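Local coordinates for protein copper chaperone PCu(A)C (PDB 6P1F) that probably serves as a periplasmic copper chaperone in a methane-oxidizing bacterium, its PCu(A)C domain, here in metal-free form, binding copper through a histidine brace, at residues Pro18-Met29 with Ala78-Ile89. Numbering follows the deposited sequence.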
loop_
_atom_site.group_PDB
_atom_site.type_symbol
_atom_site.label_atom_id
_atom_site.label_comp_id
_atom_site.label_asym_id
_atom_site.label_seq_id
_atom_site.Cartn_x
_atom_site.Cartn_y
_atom_site.Cartn_z
ATOM N N PRO A 18 -9.371 0.992 10.568
ATOM C CA PRO A 18 -8.981 1.740 11.773
ATOM C C PRO A 18 -9.853 1.369 12.977
ATOM O O PRO A 18 -11.058 1.091 12.853
ATOM C CB PRO A 18 -9.166 3.212 11.375
ATOM C CG PRO A 18 -10.054 3.189 10.165
ATOM C CD PRO A 18 -9.865 1.859 9.491
ATOM N N LEU A 19 -9.207 1.318 14.131
ATOM C CA LEU A 19 -9.908 1.093 15.376
ATOM C C LEU A 19 -10.917 2.201 15.629
ATOM O O LEU A 19 -10.787 3.339 15.132
ATOM C CB LEU A 19 -8.919 1.000 16.540
ATOM C CG LEU A 19 -7.993 -0.214 16.641
ATOM C CD1 LEU A 19 -6.821 0.095 17.572
ATOM C CD2 LEU A 19 -8.778 -1.401 17.162
ATOM N N GLU A 20 -11.941 1.864 16.407
ATOM C CA GLU A 20 -12.984 2.834 16.652
ATOM C C GLU A 20 -12.395 4.122 17.192
ATOM O O GLU A 20 -11.629 4.125 18.174
ATOM C CB GLU A 20 -14.035 2.292 17.620
ATOM C CG GLU A 20 -15.079 3.354 17.953
ATOM C CD GLU A 20 -16.437 2.776 18.308
ATOM O OE1 GLU A 20 -16.487 1.592 18.714
ATOM O OE2 GLU A 20 -17.446 3.512 18.190
ATOM N N GLY A 21 -12.696 5.207 16.507
ATOM C CA GLY A 21 -12.229 6.507 16.935
ATOM C C GLY A 21 -10.897 6.940 16.368
ATOM O O GLY A 21 -10.536 8.110 16.491
ATOM N N GLU A 22 -10.167 6.026 15.737
ATOM C CA GLU A 22 -8.830 6.361 15.229
ATOM C C GLU A 22 -8.817 6.756 13.749
ATOM O O GLU A 22 -9.744 6.436 13.002
ATOM C CB GLU A 22 -7.875 5.196 15.457
ATOM C CG GLU A 22 -7.890 4.798 16.927
ATOM C CD GLU A 22 -6.657 4.055 17.386
ATOM O OE1 GLU A 22 -5.737 3.847 16.568
ATOM O OE2 GLU A 22 -6.632 3.657 18.583
ATOM N N THR A 23 -7.755 7.459 13.365
ATOM C CA THR A 23 -7.642 8.007 12.013
ATOM C C THR A 23 -6.388 7.506 11.287
ATOM O O THR A 23 -6.018 8.079 10.287
ATOM C CB THR A 23 -7.589 9.546 12.049
ATOM O OG1 THR A 23 -6.401 9.942 12.753
ATOM C CG2 THR A 23 -8.819 10.113 12.759
ATOM N N ARG A 24 -5.730 6.449 11.782
ATOM C CA ARG A 24 -4.588 5.856 11.086
ATOM C C ARG A 24 -4.855 4.382 10.902
ATOM O O ARG A 24 -5.553 3.787 11.712
ATOM C CB ARG A 24 -3.285 6.005 11.870
ATOM C CG ARG A 24 -2.582 7.305 11.695
ATOM C CD ARG A 24 -1.250 7.304 12.435
ATOM N NE ARG A 24 -0.532 8.545 12.164
ATOM C CZ ARG A 24 0.658 8.607 11.585
ATOM N NH1 ARG A 24 1.290 7.491 11.240
ATOM N NH2 ARG A 24 1.215 9.780 11.362
ATOM N N ALA A 25 -4.304 3.794 9.854
ATOM C CA ALA A 25 -4.462 2.347 9.678
ATOM C C ALA A 25 -3.310 1.836 8.844
ATOM O O ALA A 25 -2.655 2.618 8.152
ATOM C CB ALA A 25 -5.808 2.034 9.001
ATOM N N GLN A 26 -3.047 0.537 8.905
ATOM C CA GLN A 26 -1.932 -0.022 8.146
ATOM C C GLN A 26 -2.450 -0.770 6.946
ATOM O O GLN A 26 -3.444 -1.464 7.029
ATOM C CB GLN A 26 -1.089 -0.931 9.009
ATOM C CG GLN A 26 -0.399 -0.159 10.119
ATOM C CD GLN A 26 0.751 -0.908 10.751
ATOM O OE1 GLN A 26 0.987 -2.099 10.483
ATOM N NE2 GLN A 26 1.499 -0.201 11.606
ATOM N N LEU A 27 -1.756 -0.584 5.829
ATOM C CA LEU A 27 -2.066 -1.238 4.572
ATOM C C LEU A 27 -0.886 -2.135 4.184
ATOM O O LEU A 27 0.258 -1.808 4.431
ATOM C CB LEU A 27 -2.343 -0.201 3.489
ATOM C CG LEU A 27 -2.601 -0.742 2.076
ATOM C CD1 LEU A 27 -3.701 0.048 1.345
ATOM C CD2 LEU A 27 -1.313 -0.775 1.308
ATOM N N TYR A 28 -1.185 -3.292 3.582
ATOM C CA TYR A 28 -0.165 -4.238 3.212
ATOM C C TYR A 28 -0.381 -4.725 1.796
ATOM O O TYR A 28 -1.489 -5.078 1.445
ATOM C CB TYR A 28 -0.187 -5.444 4.154
ATOM C CG TYR A 28 -0.301 -5.073 5.608
ATOM C CD1 TYR A 28 0.832 -4.732 6.349
ATOM C CD2 TYR A 28 -1.541 -5.043 6.225
ATOM C CE1 TYR A 28 0.711 -4.403 7.692
ATOM C CE2 TYR A 28 -1.669 -4.729 7.555
ATOM C CZ TYR A 28 -0.525 -4.410 8.284
ATOM O OH TYR A 28 -0.598 -4.083 9.619
ATOM N N MET A 29 0.651 -4.687 0.971
ATOM C CA MET A 29 0.526 -5.207 -0.381
ATOM C C MET A 29 1.873 -5.709 -0.836
ATOM O O MET A 29 2.903 -5.174 -0.440
ATOM C CB MET A 29 0.031 -4.122 -1.343
ATOM C CG MET A 29 0.916 -2.863 -1.350
ATOM S SD MET A 29 0.117 -1.540 -2.332
ATOM C CE MET A 29 1.236 -0.158 -2.003
ATOM N N ALA A 78 3.547 -7.098 5.636
ATOM C CA ALA A 78 2.690 -7.833 6.562
ATOM C C ALA A 78 2.779 -7.153 7.909
ATOM O O ALA A 78 3.734 -6.400 8.166
ATOM C CB ALA A 78 3.117 -9.301 6.655
ATOM N N PRO A 79 1.782 -7.380 8.766
ATOM C CA PRO A 79 1.906 -6.796 10.112
ATOM C C PRO A 79 3.224 -7.183 10.814
ATOM O O PRO A 79 3.633 -8.345 10.799
ATOM C CB PRO A 79 0.703 -7.392 10.868
ATOM C CG PRO A 79 -0.311 -7.678 9.786
ATOM C CD PRO A 79 0.450 -7.972 8.509
ATOM N N GLY A 80 3.882 -6.207 11.416
ATOM C CA GLY A 80 5.179 -6.464 12.016
ATOM C C GLY A 80 6.364 -6.359 11.079
ATOM O O GLY A 80 7.523 -6.418 11.515
ATOM N N GLY A 81 6.087 -6.179 9.793
ATOM C CA GLY A 81 7.130 -6.093 8.799
ATOM C C GLY A 81 6.941 -4.796 8.025
ATOM O O GLY A 81 6.465 -3.807 8.585
ATOM N N SER A 82 7.327 -4.800 6.762
ATOM C CA SER A 82 7.127 -3.600 5.931
ATOM C C SER A 82 5.638 -3.305 5.774
ATOM O O SER A 82 4.824 -4.204 5.746
ATOM C CB SER A 82 7.771 -3.792 4.559
ATOM O OG SER A 82 9.155 -4.127 4.716
ATOM N N HIS A 83 5.272 -2.040 5.645
ATOM C CA HIS A 83 3.845 -1.728 5.606
ATOM C C HIS A 83 3.689 -0.286 5.205
ATOM O O HIS A 83 4.662 0.492 5.196
ATOM C CB HIS A 83 3.174 -1.960 6.977
ATOM C CG HIS A 83 3.659 -1.044 8.062
ATOM N ND1 HIS A 83 4.803 -1.302 8.786
ATOM C CD2 HIS A 83 3.155 0.113 8.536
ATOM C CE1 HIS A 83 4.983 -0.330 9.668
ATOM N NE2 HIS A 83 3.997 0.530 9.551
ATOM N N VAL A 84 2.460 0.068 4.875
ATOM C CA VAL A 84 2.104 1.440 4.612
ATOM C C VAL A 84 1.223 1.967 5.732
ATOM O O VAL A 84 0.264 1.309 6.101
ATOM C CB VAL A 84 1.329 1.553 3.299
ATOM C CG1 VAL A 84 1.111 3.024 2.936
ATOM C CG2 VAL A 84 2.040 0.792 2.196
ATOM N N GLU A 85 1.524 3.142 6.270
ATOM C CA GLU A 85 0.586 3.769 7.188
ATOM C C GLU A 85 -0.281 4.756 6.419
ATOM O O GLU A 85 0.234 5.591 5.685
ATOM C CB GLU A 85 1.314 4.487 8.325
ATOM C CG GLU A 85 1.746 3.550 9.417
ATOM C CD GLU A 85 1.463 4.123 10.783
ATOM O OE1 GLU A 85 2.327 4.874 11.276
ATOM O OE2 GLU A 85 0.376 3.833 11.345
ATOM N N LEU A 86 -1.598 4.604 6.538
ATOM C CA LEU A 86 -2.566 5.562 5.988
ATOM C C LEU A 86 -2.845 6.589 7.059
ATOM O O LEU A 86 -3.233 6.231 8.168
ATOM C CB LEU A 86 -3.863 4.855 5.592
ATOM C CG LEU A 86 -3.646 3.628 4.704
ATOM C CD1 LEU A 86 -5.003 2.960 4.361
ATOM C CD2 LEU A 86 -2.851 3.981 3.458
ATOM N N VAL A 87 -2.617 7.852 6.733
ATOM C CA VAL A 87 -2.582 8.920 7.712
ATOM C C VAL A 87 -3.753 9.873 7.513
ATOM O O VAL A 87 -4.006 10.292 6.378
ATOM C CB VAL A 87 -1.255 9.706 7.579
ATOM C CG1 VAL A 87 -1.201 10.888 8.569
ATOM C CG2 VAL A 87 -0.063 8.765 7.776
ATOM N N ASP A 88 -4.401 10.244 8.615
ATOM C CA ASP A 88 -5.542 11.178 8.609
ATOM C C ASP A 88 -6.663 10.665 7.726
ATOM O O ASP A 88 -7.093 11.306 6.777
ATOM C CB ASP A 88 -5.091 12.592 8.194
ATOM C CG ASP A 88 -4.120 13.208 9.195
ATOM O OD1 ASP A 88 -4.061 12.748 10.360
ATOM O OD2 ASP A 88 -3.420 14.164 8.826
ATOM N N ILE A 89 -7.163 9.495 8.106
ATOM C CA ILE A 89 -8.290 8.875 7.446
ATOM C C ILE A 89 -9.570 9.649 7.736
ATOM O O ILE A 89 -9.905 9.873 8.901
ATOM C CB ILE A 89 -8.423 7.426 7.888
ATOM C CG1 ILE A 89 -7.205 6.598 7.430
ATOM C CG2 ILE A 89 -9.727 6.830 7.391
ATOM C CD1 ILE A 89 -7.104 5.250 8.173
HETATM O O HOH W 1 -3.859 10.354 11.537
HETATM O O HOH W 2 3.192 -3.516 10.885
#
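Arg24 NH1 meets Glu85 OE1 at 2.8 Å, a salt bridge with guanidinium and carboxylate planes 53° apart; CG2 of Val87 lies over one guanidinium face. The bend in Glu85's side chain brings its carboxylate to the edge of that group. Beneath, strands 24-33 and 73-89 pair antiparallel in the PCu(A)C beta sheet: Ala25 with Leu86 and Leu27 with Val84 make two backbone hydrogen bonds each, Val84 N reaching Leu27 O at 2.9 Å. Beyond the corner at Asp88, Ile89 N gives Thr23 O a nearly straight hydrogen bond (177°). The Gln26 amide stacks on the His83 ring, planes 14° apart, its OE1 receiving Tyr28 OH at 2.7 Å and a water held by Gly80 N. His83 ND1 donates in the ring plane to Gly81 O, 3.0 Å away, fixing the ring's rotation. Pro79 CD sits 3.7 Å from the Tyr28 ring centroid, a CH-pi contact. On the face carrying Ala25, Leu27, Val84 and Leu86, Leu27 CD2 meets Val84 CG2, and Ile89 CD1 packs 3.6 Å from Ala25 CB. His83, stacked on His55, and Glu85 bind zinc elsewhere with His55 and His59; here His83 is oriented without metal, whereas Glu85 would probably have to loosen or share its arginine.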